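Local coordinates for tyrosine specific protein phosphatase (Trypanosoma cruzi, PDB 4AZ1) that probably removes phosphate from phosphotyrosine in proteins, as a member of the classical protein tyrosine phosphatase family, at residues A[7-21]-A[281-295]. Residues are numbered along the deposited sequence; the frame is centred on the assembly and turned at random.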
ATOM      1  N   PHE A   7      -9.335 -31.227  32.995  1.00 50.47           N
ATOM      2  CA  PHE A   7      -9.275 -29.777  33.115  1.00 45.17           C
ATOM      3  C   PHE A   7      -9.629 -29.293  34.522  1.00 43.54           C
ATOM      4  O   PHE A   7     -10.674 -28.670  34.728  1.00 43.30           O
ATOM      5  CB  PHE A   7     -10.200 -29.134  32.086  1.00 45.87           C
ATOM      6  CG  PHE A   7      -9.906 -27.691  31.836  1.00 37.64           C
ATOM      7  CD1 PHE A   7      -8.651 -27.297  31.387  1.00 47.40           C
ATOM      8  CD2 PHE A   7     -10.879 -26.727  32.039  1.00 39.48           C
ATOM      9  CE1 PHE A   7      -8.366 -25.954  31.158  1.00 47.30           C
ATOM     10  CE2 PHE A   7     -10.610 -25.383  31.799  1.00 45.10           C
ATOM     11  CZ  PHE A   7      -9.349 -24.998  31.361  1.00 43.99           C
ATOM     12  N   PRO A   8      -8.737 -29.551  35.493  1.00 46.94           N
ATOM     13  CA  PRO A   8      -9.027 -29.238  36.901  1.00 49.42           C
ATOM     14  C   PRO A   8      -9.178 -27.743  37.229  1.00 43.51           C
ATOM     15  O   PRO A   8      -9.569 -27.432  38.353  1.00 39.83           O
ATOM     16  CB  PRO A   8      -7.838 -29.853  37.657  1.00 56.79           C
ATOM     17  CG  PRO A   8      -6.764 -30.035  36.637  1.00 59.80           C
ATOM     18  CD  PRO A   8      -7.444 -30.240  35.323  1.00 53.39           C
ATOM     19  N   PHE A   9      -8.902 -26.855  36.274  1.00 38.60           N
ATOM     20  CA  PHE A   9      -9.086 -25.407  36.456  1.00 35.84           C
ATOM     21  C   PHE A   9     -10.500 -25.059  36.939  1.00 39.06           C
ATOM     22  O   PHE A   9     -10.706 -24.082  37.675  1.00 38.52           O
ATOM     23  CB  PHE A   9      -8.794 -24.702  35.130  1.00 34.88           C
ATOM     24  CG  PHE A   9      -8.828 -23.204  35.203  1.00 36.07           C
ATOM     25  CD1 PHE A   9      -7.702 -22.489  35.596  1.00 33.55           C
ATOM     26  CD2 PHE A   9      -9.976 -22.501  34.843  1.00 33.64           C
ATOM     27  CE1 PHE A   9      -7.718 -21.098  35.650  1.00 37.64           C
ATOM     28  CE2 PHE A   9      -9.998 -21.105  34.893  1.00 35.67           C
ATOM     29  CZ  PHE A   9      -8.863 -20.406  35.304  1.00 35.06           C
ATOM     30  N   THR A  10     -11.479 -25.857  36.525  1.00 37.73           N
ATOM     31  CA  THR A  10     -12.871 -25.593  36.888  1.00 46.08           C
ATOM     32  C   THR A  10     -13.179 -26.017  38.316  1.00 46.99           C
ATOM     33  O   THR A  10     -14.268 -25.740  38.828  1.00 47.54           O
ATOM     34  CB  THR A  10     -13.866 -26.304  35.942  1.00 47.52           C
ATOM     35  OG1 THR A  10     -13.566 -27.704  35.897  1.00 45.59           O
ATOM     36  CG2 THR A  10     -13.790 -25.714  34.536  1.00 48.00           C
ATOM     37  N   LYS A  11     -12.226 -26.683  38.961  1.00 39.61           N
ATOM     38  CA  LYS A  11     -12.417 -27.105  40.349  1.00 40.06           C
ATOM     39  C   LYS A  11     -11.973 -26.034  41.350  1.00 41.85           C
ATOM     40  O   LYS A  11     -12.347 -26.078  42.524  1.00 41.30           O
ATOM     41  CB  LYS A  11     -11.672 -28.413  40.622  1.00 39.06           C
ATOM     42  CG  LYS A  11     -12.303 -29.639  39.982  1.00 47.09           C
ATOM     43  CD  LYS A  11     -11.762 -30.912  40.615  1.00 63.41           C
ATOM     44  CE  LYS A  11     -12.210 -32.154  39.845  1.00 76.17           C
ATOM     45  NZ  LYS A  11     -13.674 -32.158  39.532  1.00 74.69           N
ATOM     46  N   LEU A  12     -11.169 -25.086  40.879  1.00 46.43           N
ATOM     47  CA  LEU A  12     -10.619 -24.036  41.731  1.00 48.64           C
ATOM     48  C   LEU A  12     -11.661 -22.966  42.032  1.00 43.83           C
ATOM     49  O   LEU A  12     -12.551 -22.722  41.220  1.00 39.22           O
ATOM     50  CB  LEU A  12      -9.427 -23.366  41.045  1.00 38.98           C
ATOM     51  CG  LEU A  12      -8.217 -24.210  40.643  1.00 35.58           C
ATOM     52  CD1 LEU A  12      -7.296 -23.382  39.753  1.00 36.15           C
ATOM     53  CD2 LEU A  12      -7.463 -24.737  41.874  1.00 33.90           C
ATOM     54  N   SER A  13     -11.542 -22.323  43.193  1.00 38.96           N
ATOM     55  CA  SER A  13     -12.391 -21.182  43.513  1.00 43.58           C
ATOM     56  C   SER A  13     -12.125 -20.049  42.519  1.00 41.69           C
ATOM     57  O   SER A  13     -11.093 -20.046  41.838  1.00 36.80           O
ATOM     58  CB  SER A  13     -12.114 -20.702  44.933  1.00 43.11           C
ATOM     59  OG  SER A  13     -10.821 -20.134  45.016  1.00 45.79           O
ATOM     60  N   VAL A  14     -13.051 -19.093  42.428  1.00 46.50           N
ATOM     61  CA  VAL A  14     -12.867 -17.929  41.558  1.00 43.63           C
ATOM     62  C   VAL A  14     -11.537 -17.210  41.833  1.00 43.25           C
ATOM     63  O   VAL A  14     -10.793 -16.879  40.904  1.00 40.65           O
ATOM     64  CB  VAL A  14     -14.033 -16.916  41.679  1.00 52.07           C
ATOM     65  CG1 VAL A  14     -13.813 -15.748  40.727  1.00 50.11           C
ATOM     66  CG2 VAL A  14     -15.367 -17.578  41.375  1.00 49.25           C
ATOM     67  N   GLN A  15     -11.232 -16.988  43.105  1.00 40.44           N
ATOM     68  CA  GLN A  15      -9.985 -16.327  43.468  1.00 49.55           C
ATOM     69  C   GLN A  15      -8.755 -17.128  43.019  1.00 47.90           C
ATOM     70  O   GLN A  15      -7.811 -16.564  42.461  1.00 40.67           O
ATOM     71  CB  GLN A  15      -9.935 -16.065  44.983  1.00 55.28           C
ATOM     72  CG  GLN A  15      -8.750 -15.208  45.430  1.00 70.35           C
ATOM     73  CD  GLN A  15      -8.756 -13.821  44.790  1.00 89.67           C
ATOM     74  OE1 GLN A  15      -9.818 -13.269  44.485  1.00 92.86           O
ATOM     75  NE2 GLN A  15      -7.567 -13.257  44.579  1.00 91.99           N
ATOM     76  N   ALA A  16      -8.763 -18.436  43.274  1.00 40.47           N
ATOM     77  CA  ALA A  16      -7.649 -19.289  42.877  1.00 36.76           C
ATOM     78  C   ALA A  16      -7.496 -19.323  41.352  1.00 36.10           C
ATOM     79  O   ALA A  16      -6.372 -19.348  40.835  1.00 35.25           O
ATOM     80  CB  ALA A  16      -7.819 -20.705  43.438  1.00 41.99           C
ATOM     81  N   GLN A  17      -8.616 -19.336  40.638  1.00 36.46           N
ATOM     82  CA  GLN A  17      -8.572 -19.287  39.179  1.00 41.04           C
ATOM     83  C   GLN A  17      -7.904 -18.000  38.709  1.00 36.89           C
ATOM     84  O   GLN A  17      -7.022 -18.029  37.855  1.00 34.06           O
ATOM     85  CB  GLN A  17      -9.978 -19.376  38.582  1.00 34.40           C
ATOM     86  CG  GLN A  17     -10.634 -20.746  38.700  1.00 37.05           C
ATOM     87  CD  GLN A  17     -12.077 -20.718  38.227  1.00 44.22           C
ATOM     88  OE1 GLN A  17     -12.705 -19.650  38.169  1.00 41.71           O
ATOM     89  NE2 GLN A  17     -12.610 -21.884  37.871  1.00 40.00           N
ATOM     90  N   TYR A  18      -8.324 -16.874  39.270  1.00 39.26           N
ATOM     91  CA  TYR A  18      -7.764 -15.584  38.883  1.00 40.08           C
ATOM     92  C   TYR A  18      -6.262 -15.522  39.178  1.00 40.73           C
ATOM     93  O   TYR A  18      -5.485 -15.047  38.353  1.00 39.60           O
ATOM     94  CB  TYR A  18      -8.503 -14.447  39.594  1.00 40.36           C
ATOM     95  CG  TYR A  18      -8.046 -13.063  39.189  1.00 45.29           C
ATOM     96  CD1 TYR A  18      -6.955 -12.467  39.807  1.00 61.94           C
ATOM     97  CD2 TYR A  18      -8.711 -12.350  38.203  1.00 49.19           C
ATOM     98  CE1 TYR A  18      -6.531 -11.206  39.448  1.00 69.27           C
ATOM     99  CE2 TYR A  18      -8.294 -11.079  37.838  1.00 60.24           C
ATOM    100  CZ  TYR A  18      -7.200 -10.514  38.469  1.00 67.19           C
ATOM    101  OH  TYR A  18      -6.765  -9.252  38.122  1.00 77.58           O
ATOM    102  N   GLU A  19      -5.867 -16.026  40.346  1.00 33.52           N
ATOM    103  CA  GLU A  19      -4.481 -16.028  40.776  1.00 37.73           C
ATOM    104  C   GLU A  19      -3.589 -16.975  39.965  1.00 34.95           C
ATOM    105  O   GLU A  19      -2.420 -16.679  39.725  1.00 39.42           O
ATOM    106  CB  GLU A  19      -4.403 -16.396  42.263  1.00 39.62           C
ATOM    107  CG  GLU A  19      -4.890 -15.285  43.185  1.00 56.03           C
ATOM    108  CD  GLU A  19      -4.759 -15.641  44.661  1.00 66.25           C
ATOM    109  OE1 GLU A  19      -4.167 -16.701  44.980  1.00 69.40           O
ATOM    110  OE2 GLU A  19      -5.252 -14.852  45.500  1.00 61.09           O
ATOM    111  N   ARG A  20      -4.130 -18.125  39.583  1.00 35.78           N
ATOM    112  CA  ARG A  20      -3.396 -19.059  38.745  1.00 38.16           C
ATOM    113  C   ARG A  20      -3.141 -18.454  37.352  1.00 35.07           C
ATOM    114  O   ARG A  20      -2.033 -18.571  36.820  1.00 32.29           O
ATOM    115  CB  ARG A  20      -4.144 -20.384  38.606  1.00 35.62           C
ATOM    116  CG  ARG A  20      -3.582 -21.251  37.493  1.00 37.48           C
ATOM    117  CD  ARG A  20      -4.180 -22.640  37.443  1.00 42.88           C
ATOM    118  NE  ARG A  20      -3.989 -23.213  36.110  1.00 34.32           N
ATOM    119  CZ  ARG A  20      -4.286 -24.458  35.764  1.00 44.09           C
ATOM    120  NH1 ARG A  20      -4.782 -25.299  36.660  1.00 41.08           N
ATOM    121  NH2 ARG A  20      -4.076 -24.863  34.515  1.00 34.98           N
ATOM    122  N   VAL A  21      -4.150 -17.807  36.775  1.00 29.65           N
ATOM    123  CA  VAL A  21      -3.961 -17.167  35.470  1.00 35.08           C
ATOM    124  C   VAL A  21      -2.870 -16.102  35.561  1.00 32.61           C
ATOM    125  O   VAL A  21      -1.933 -16.104  34.764  1.00 37.24           O
ATOM    126  CB  VAL A  21      -5.257 -16.555  34.888  1.00 38.89           C
ATOM    127  CG1 VAL A  21      -4.975 -15.913  33.508  1.00 33.07           C
ATOM    128  CG2 VAL A  21      -6.325 -17.622  34.735  1.00 45.80           C
ATOM    129  N   TYR A 281      -8.714 -19.353  28.726  1.00 31.24           N
ATOM    130  CA  TYR A 281      -9.411 -20.150  29.743  1.00 34.55           C
ATOM    131  C   TYR A 281     -10.929 -19.944  29.704  1.00 28.94           C
ATOM    132  O   TYR A 281     -11.694 -20.895  29.889  1.00 38.32           O
ATOM    133  CB  TYR A 281      -8.891 -19.841  31.152  1.00 35.81           C
ATOM    134  CG  TYR A 281      -7.604 -20.552  31.521  1.00 34.32           C
ATOM    135  CD1 TYR A 281      -7.624 -21.844  32.014  1.00 36.20           C
ATOM    136  CD2 TYR A 281      -6.369 -19.917  31.393  1.00 32.83           C
ATOM    137  CE1 TYR A 281      -6.442 -22.504  32.360  1.00 37.37           C
ATOM    138  CE2 TYR A 281      -5.195 -20.560  31.731  1.00 32.71           C
ATOM    139  CZ  TYR A 281      -5.238 -21.857  32.224  1.00 34.08           C
ATOM    140  OH  TYR A 281      -4.061 -22.506  32.572  1.00 39.82           O
ATOM    141  N   LEU A 282     -11.358 -18.698  29.505  1.00 31.99           N
ATOM    142  CA  LEU A 282     -12.787 -18.374  29.458  1.00 32.49           C
ATOM    143  C   LEU A 282     -13.498 -19.075  28.300  1.00 34.12           C
ATOM    144  O   LEU A 282     -14.628 -19.537  28.448  1.00 36.65           O
ATOM    145  CB  LEU A 282     -12.997 -16.860  29.328  1.00 28.98           C
ATOM    146  CG  LEU A 282     -12.461 -16.060  30.509  1.00 33.54           C
ATOM    147  CD1 LEU A 282     -12.694 -14.550  30.322  1.00 34.90           C
ATOM    148  CD2 LEU A 282     -13.082 -16.561  31.797  1.00 33.33           C
ATOM    149  N   THR A 283     -12.848 -19.142  27.142  1.00 29.32           N
ATOM    150  CA  THR A 283     -13.479 -19.833  26.015  1.00 40.05           C
ATOM    151  C   THR A 283     -13.601 -21.329  26.314  1.00 45.17           C
ATOM    152  O   THR A 283     -14.575 -21.967  25.917  1.00 40.08           O
ATOM    153  CB  THR A 283     -12.741 -19.608  24.664  1.00 47.64           C
ATOM    154  OG1 THR A 283     -11.542 -20.391  24.619  1.00 57.37           O
ATOM    155  CG2 THR A 283     -12.391 -18.158  24.484  1.00 30.54           C
ATOM    156  N   LEU A 284     -12.618 -21.889  27.021  1.00 39.36           N
ATOM    157  CA  LEU A 284     -12.671 -23.314  27.350  1.00 39.75           C
ATOM    158  C   LEU A 284     -13.833 -23.551  28.296  1.00 41.07           C
ATOM    159  O   LEU A 284     -14.636 -24.470  28.100  1.00 41.92           O
ATOM    160  CB  LEU A 284     -11.360 -23.797  27.984  1.00 38.49           C
ATOM    161  CG  LEU A 284     -10.185 -24.014  27.020  1.00 48.98           C
ATOM    162  CD1 LEU A 284      -8.916 -24.300  27.796  1.00 49.79           C
ATOM    163  CD2 LEU A 284     -10.462 -25.161  26.023  1.00 45.41           C
ATOM    164  N   MET A 285     -13.938 -22.695  29.305  1.00 39.58           N
ATOM    165  CA  MET A 285     -15.024 -22.791  30.265  1.00 42.48           C
ATOM    166  C   MET A 285     -16.394 -22.684  29.592  1.00 37.80           C
ATOM    167  O   MET A 285     -17.267 -23.516  29.843  1.00 43.08           O
ATOM    168  CB  MET A 285     -14.857 -21.741  31.364  1.00 38.41           C
ATOM    169  CG  MET A 285     -13.610 -21.963  32.217  1.00 42.17           C
ATOM    170  SD  MET A 285     -13.301 -20.600  33.370  1.00 40.08           S
ATOM    171  CE  MET A 285     -14.578 -20.940  34.611  1.00 38.63           C
ATOM    172  N   CYS A 286     -16.585 -21.677  28.739  1.00 36.52           N
ATOM    173  CA  CYS A 286     -17.854 -21.542  28.018  1.00 42.93           C
ATOM    174  C   CYS A 286     -18.190 -22.786  27.193  1.00 47.05           C
ATOM    175  O   CYS A 286     -19.319 -23.274  27.243  1.00 51.97           O
ATOM    176  CB  CYS A 286     -17.850 -20.307  27.117  1.00 44.24           C
ATOM    177  SG  CYS A 286     -17.848 -18.758  28.030  1.00 54.49           S
ATOM    178  N   ARG A 287     -17.213 -23.313  26.457  1.00 46.42           N
ATOM    179  CA  ARG A 287     -17.446 -24.532  25.675  1.00 50.21           C
ATOM    180  C   ARG A 287     -17.893 -25.661  26.590  1.00 52.18           C
ATOM    181  O   ARG A 287     -18.754 -26.466  26.222  1.00 52.66           O
ATOM    182  CB  ARG A 287     -16.189 -24.941  24.901  1.00 45.29           C
ATOM    183  CG  ARG A 287     -16.329 -26.238  24.107  1.00 47.11           C
ATOM    184  CD  ARG A 287     -17.353 -26.118  22.961  1.00 58.89           C
ATOM    185  NE  ARG A 287     -16.890 -25.234  21.887  1.00 62.00           N
ATOM    186  CZ  ARG A 287     -16.044 -25.607  20.926  1.00 52.64           C
ATOM    187  NH1 ARG A 287     -15.563 -26.846  20.906  1.00 60.18           N
ATOM    188  NH2 ARG A 287     -15.677 -24.749  19.986  1.00 51.94           N
ATOM    189  N   LEU A 288     -17.325 -25.695  27.792  1.00 51.22           N
ATOM    190  CA  LEU A 288     -17.651 -26.724  28.777  1.00 52.45           C
ATOM    191  C   LEU A 288     -18.953 -26.426  29.513  1.00 52.68           C
ATOM    192  O   LEU A 288     -19.441 -27.255  30.271  1.00 55.09           O
ATOM    193  CB  LEU A 288     -16.502 -26.870  29.779  1.00 50.10           C
ATOM    194  CG  LEU A 288     -15.259 -27.521  29.172  1.00 50.87           C
ATOM    195  CD1 LEU A 288     -14.082 -27.523  30.141  1.00 46.76           C
ATOM    196  CD2 LEU A 288     -15.592 -28.938  28.725  1.00 47.91           C
ATOM    197  N   GLY A 289     -19.520 -25.244  29.294  1.00 55.21           N
ATOM    198  CA  GLY A 289     -20.764 -24.896  29.965  1.00 58.65           C
ATOM    199  C   GLY A 289     -20.563 -24.458  31.402  1.00 54.94           C
ATOM    200  O   GLY A 289     -21.495 -24.499  32.214  1.00 55.72           O
ATOM    201  N   VAL A 290     -19.342 -24.038  31.718  1.00 52.43           N
ATOM    202  CA  VAL A 290     -19.041 -23.508  33.040  1.00 51.46           C
ATOM    203  C   VAL A 290     -19.223 -21.986  33.051  1.00 49.63           C
ATOM    204  O   VAL A 290     -18.719 -21.282  32.160  1.00 46.80           O
ATOM    205  CB  VAL A 290     -17.615 -23.885  33.495  1.00 48.52           C
ATOM    206  CG1 VAL A 290     -17.328 -23.292  34.861  1.00 50.24           C
ATOM    207  CG2 VAL A 290     -17.468 -25.409  33.553  1.00 53.06           C
ATOM    208  N   ASP A 291     -19.948 -21.486  34.050  1.00 49.74           N
ATOM    209  CA  ASP A 291     -20.227 -20.054  34.166  1.00 58.92           C
ATOM    210  C   ASP A 291     -18.957 -19.225  34.388  1.00 56.03           C
ATOM    211  O   ASP A 291     -18.147 -19.544  35.255  1.00 56.64           O
ATOM    212  CB  ASP A 291     -21.219 -19.798  35.298  1.00 67.08           C
ATOM    213  CG  ASP A 291     -21.953 -18.481  35.134  1.00 71.10           C
ATOM    214  OD1 ASP A 291     -22.964 -18.450  34.391  1.00 70.92           O
ATOM    215  OD2 ASP A 291     -21.519 -17.481  35.746  1.00 68.39           O
ATOM    216  N   ILE A 292     -18.794 -18.165  33.598  1.00 51.12           N
ATOM    217  CA  ILE A 292     -17.604 -17.317  33.658  1.00 41.99           C
ATOM    218  C   ILE A 292     -17.921 -15.923  34.198  1.00 41.27           C
ATOM    219  O   ILE A 292     -17.063 -15.030  34.188  1.00 37.77           O
ATOM    220  CB  ILE A 292     -16.960 -17.146  32.261  1.00 43.06           C
ATOM    221  CG1 ILE A 292     -17.940 -16.449  31.294  1.00 43.93           C
ATOM    222  CG2 ILE A 292     -16.489 -18.488  31.712  1.00 36.71           C
ATOM    223  CD1 ILE A 292     -17.258 -15.901  30.051  1.00 42.01           C
ATOM    224  N   LYS A 293     -19.148 -15.737  34.670  1.00 50.99           N
ATOM    225  CA  LYS A 293     -19.644 -14.405  35.019  1.00 55.38           C
ATOM    226  C   LYS A 293     -18.863 -13.740  36.160  1.00 53.08           C
ATOM    227  O   LYS A 293     -18.502 -12.564  36.068  1.00 53.43           O
ATOM    228  CB  LYS A 293     -21.142 -14.473  35.334  1.00 59.26           C
ATOM    229  CG  LYS A 293     -21.772 -13.165  35.753  1.00 75.80           C
ATOM    230  CD  LYS A 293     -23.286 -13.304  35.928  1.00 88.26           C
ATOM    231  CE  LYS A 293     -23.979 -13.683  34.620  1.00 93.13           C
ATOM    232  NZ  LYS A 293     -24.169 -15.156  34.456  1.00 91.17           N
ATOM    233  N   ALA A 294     -18.594 -14.494  37.225  1.00 48.27           N
ATOM    234  CA  ALA A 294     -17.792 -13.982  38.339  1.00 47.72           C
ATOM    235  C   ALA A 294     -16.348 -13.633  37.923  1.00 53.75           C
ATOM    236  O   ALA A 294     -15.780 -12.648  38.406  1.00 58.02           O
ATOM    237  CB  ALA A 294     -17.794 -14.972  39.486  1.00 57.71           C
ATOM    238  N   LEU A 295     -15.756 -14.441  37.042  1.00 50.34           N
ATOM    239  CA  LEU A 295     -14.404 -14.166  36.545  1.00 45.23           C
ATOM    240  C   LEU A 295     -14.383 -12.923  35.668  1.00 42.48           C
ATOM    241  O   LEU A 295     -13.522 -12.054  35.836  1.00 46.74           O
ATOM    242  CB  LEU A 295     -13.858 -15.350  35.744  1.00 44.05           C
ATOM    243  CG  LEU A 295     -13.324 -16.537  36.539  1.00 43.39           C
ATOM    244  CD1 LEU A 295     -12.787 -17.607  35.599  1.00 41.83           C
ATOM    245  CD2 LEU A 295     -12.236 -16.068  37.482  1.00 35.82           C
TER
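The ring of Phe9 is sandwiched: Tyr281 lies over one face in a face-to-face stack, centroids 4.2 Å apart and planes inclined by 26°, while Gln17 CG covers the opposite face. Two groups meet its edge in the ring plane, Arg20 CD and the sulfur of Met285, whose SD stands 3.7 Å from Phe9 CE2 in a Met-aromatic contact. With CG anti to the backbone N (chi1 -175°), Phe9 carries its ring from the 3-10 turn 8-10 to a place between Gln17 and Tyr281. A flat, wholly apolar group suits this buried layer; tyrosine adds a hydroxyl, and Arg20 NH2 donates to Tyr281 OH over 3.1 Å, approaching at the edge of the tyrosine ring. That hydroxyl also bonds Glu24, and Arg20 forms salt bridges with Glu24 and Asp253, which probably offset the charge of the buried guanidinium. Gln17 fits because its chain is apolar up to the amide; NE2 then reaches Phe9 O at 2.9 Å, tying the 3-10 turn to the helix, while OE1 lies against Leu295. Phe7 extends the apolar seam, its CZ 3.7 Å from Leu284 CD1 and its CD2 beside Leu288 CD1. Val14 CG1 packs 3.6 Å from Leu295 CD2, the two branched side chains running alongside each other in opposite senses. Beyond Leu288, Gly289 closes helix 274-288 in a Schellman motif, its positive phi easy for glycine. With the axes of 14-21 and 281-288 13.3 Å apart, the Phe9-Tyr281 stack bridges the interval, joining helix 14-30 and its preceding turn to the C-terminal helices of the protein tyrosine phosphatase fold.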